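Local coordinates for protein Dye type peroxidase A (Streptomyces lividans 1326, PDB 6GZW) that probably uses hydrogen peroxide and a bound haem to oxidise dyes and other substrates, as expected of a dye-decolourising peroxidase, at residues A46-L49 with L50-S54. Residues are numbered along the deposited sequence; the frame is centred on the assembly and turned at random.
Sequences AAAL and LRRWS
Leu-49 lays its CD1 methyl over one face of the Trp-53 indole, one helical turn further on, in a CH-pi contact: CD1 stands 3.6 Å from the centroid of the five-membered ring, 16° off the ring normal. Its other methyl, CD2, reaches the far end of the six-membered ring, 3.9 Å from Trp-53 CH2. With CG anti to the backbone N (chi1 172°) and chi2 near 60°, the branch carries CD1 over the indole and CD2 toward its six-membered ring. Trp-53 NE1 donates to the backbone oxygen of Ile-145 on helix 135-149, a hydrogen bond that also limits how the indole can turn, and Phe-35 and Val-128 of the sheet also meet it. Replacing the indole of Trp-53 with an alanine is likely to leave the Leu-49 methyls without their aromatic surface and Ile-145 O without its indole donor, opening a gap between helix and sheet.

The two arginines fold back along the helix. Arg-51 bends at chi3 and lays one guanidinium face against the preceding turn, with NH2 3.6 Å from Ala-48 CA. Arg-52 bends likewise, bringing NH2 to 3.7 Å from Leu-49 CD1, while its NE is hydrogen-bonded to the backbone oxygen of Asp-148. The backbone keeps regular i to i+4 hydrogen bonds, such as Trp-53 N to Leu-49 O at 2.8 Å. Leu-50 O accepts twice, from Ser-54 N and from Ser-54 OG at 2.7 Å, the two donors arriving from opposite faces of its plane; the hydroxyl is also hydrogen-bonded to Val-370 N. This is i to i+4 packing on helix 43-61, whose Leu-49 and Trp-53 rest on strand 126-132, as helices cover the antiparallel sheet in the ferredoxin-like fold of dye-decolourising peroxidases.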
loop_
_atom_site.group_PDB
_atom_site.type_symbol
_atom_site.label_atom_id
_atom_site.label_comp_id
_atom_site.label_asym_id
_atom_site.label_seq_id
_atom_site.Cartn_x
_atom_site.Cartn_y
_atom_site.Cartn_z
ATOM N N ALA A 46 22.948 -21.225 1.099
ATOM C CA ALA A 46 21.876 -20.882 0.173
ATOM C C ALA A 46 20.852 -22.005 0.013
ATOM O O ALA A 46 19.653 -21.733 -0.076
ATOM C CB ALA A 46 22.439 -20.506 -1.198
ATOM N N ALA A 47 21.311 -23.263 -0.055
ATOM C CA ALA A 47 20.393 -24.393 -0.156
ATOM C C ALA A 47 19.473 -24.466 1.064
ATOM O O ALA A 47 18.264 -24.599 0.933
ATOM C CB ALA A 47 21.162 -25.700 -0.348
ATOM N N ALA A 48 20.046 -24.320 2.258
ATOM C CA ALA A 48 19.259 -24.276 3.486
ATOM C C ALA A 48 18.251 -23.101 3.517
ATOM O O ALA A 48 17.140 -23.256 4.010
ATOM C CB ALA A 48 20.171 -24.219 4.706
ATOM N N LEU A 49 18.643 -21.955 2.958
ATOM C CA LEU A 49 17.769 -20.788 2.899
ATOM C C LEU A 49 16.561 -21.031 1.988
ATOM O O LEU A 49 15.436 -20.738 2.362
ATOM C CB LEU A 49 18.554 -19.556 2.441
ATOM C CG LEU A 49 17.734 -18.288 2.144
ATOM C CD1 LEU A 49 16.988 -17.848 3.387
ATOM C CD2 LEU A 49 18.662 -17.177 1.738
ATOM N N LEU A 50 16.800 -21.588 0.805
ATOM C CA LEU A 50 15.698 -21.900 -0.097
ATOM C C LEU A 50 14.782 -22.986 0.493
ATOM O O LEU A 50 13.581 -22.948 0.276
ATOM C CB LEU A 50 16.190 -22.285 -1.502
ATOM C CG LEU A 50 16.356 -21.164 -2.536
ATOM C CD1 LEU A 50 15.008 -20.595 -2.971
ATOM C CD2 LEU A 50 17.279 -20.067 -2.023
ATOM N N ARG A 51 15.332 -23.943 1.247
ATOM C CA ARG A 51 14.481 -24.877 2.011
ATOM C C ARG A 51 13.557 -24.162 3.001
ATOM O O ARG A 51 12.341 -24.421 3.037
ATOM C CB ARG A 51 15.306 -25.953 2.767
ATOM C CG ARG A 51 15.563 -27.202 1.954
ATOM C CD ARG A 51 16.134 -28.390 2.757
ATOM N NE ARG A 51 17.441 -28.146 3.415
ATOM C CZ ARG A 51 18.645 -27.994 2.827
ATOM N NH1 ARG A 51 18.804 -28.022 1.504
ATOM N NH2 ARG A 51 19.727 -27.795 3.589
ATOM N N ARG A 52 14.130 -23.271 3.815
ATOM C CA ARG A 52 13.357 -22.494 4.781
ATOM C C ARG A 52 12.290 -21.697 4.041
ATOM O O ARG A 52 11.112 -21.736 4.390
ATOM C CB ARG A 52 14.225 -21.506 5.582
ATOM C CG ARG A 52 15.004 -22.115 6.711
ATOM C CD ARG A 52 15.547 -21.083 7.688
ATOM N NE ARG A 52 16.473 -20.065 7.154
ATOM C CZ ARG A 52 17.755 -20.259 6.827
ATOM N NH1 ARG A 52 18.331 -21.479 6.884
ATOM N NH2 ARG A 52 18.479 -19.227 6.438
ATOM N N TRP A 53 12.735 -20.966 3.032
ATOM C CA TRP A 53 11.840 -20.073 2.314
ATOM C C TRP A 53 10.698 -20.849 1.669
ATOM O O TRP A 53 9.560 -20.408 1.710
ATOM C CB TRP A 53 12.583 -19.294 1.220
ATOM C CG TRP A 53 13.235 -18.042 1.656
ATOM C CD1 TRP A 53 13.077 -17.376 2.850
ATOM C CD2 TRP A 53 14.089 -17.230 0.863
ATOM N NE1 TRP A 53 13.825 -16.222 2.846
ATOM C CE2 TRP A 53 14.452 -16.100 1.645
ATOM C CE3 TRP A 53 14.625 -17.355 -0.418
ATOM C CZ2 TRP A 53 15.293 -15.108 1.167
ATOM C CZ3 TRP A 53 15.465 -16.369 -0.881
ATOM C CH2 TRP A 53 15.764 -15.248 -0.108
ATOM N N SER A 54 11.018 -22.002 1.077
ATOM C CA SER A 54 9.989 -22.828 0.431
ATOM C C SER A 54 8.969 -23.366 1.422
ATOM O O SER A 54 7.797 -23.379 1.150
ATOM C CB SER A 54 10.626 -23.977 -0.356
ATOM O OG SER A 54 11.509 -23.520 -1.376
#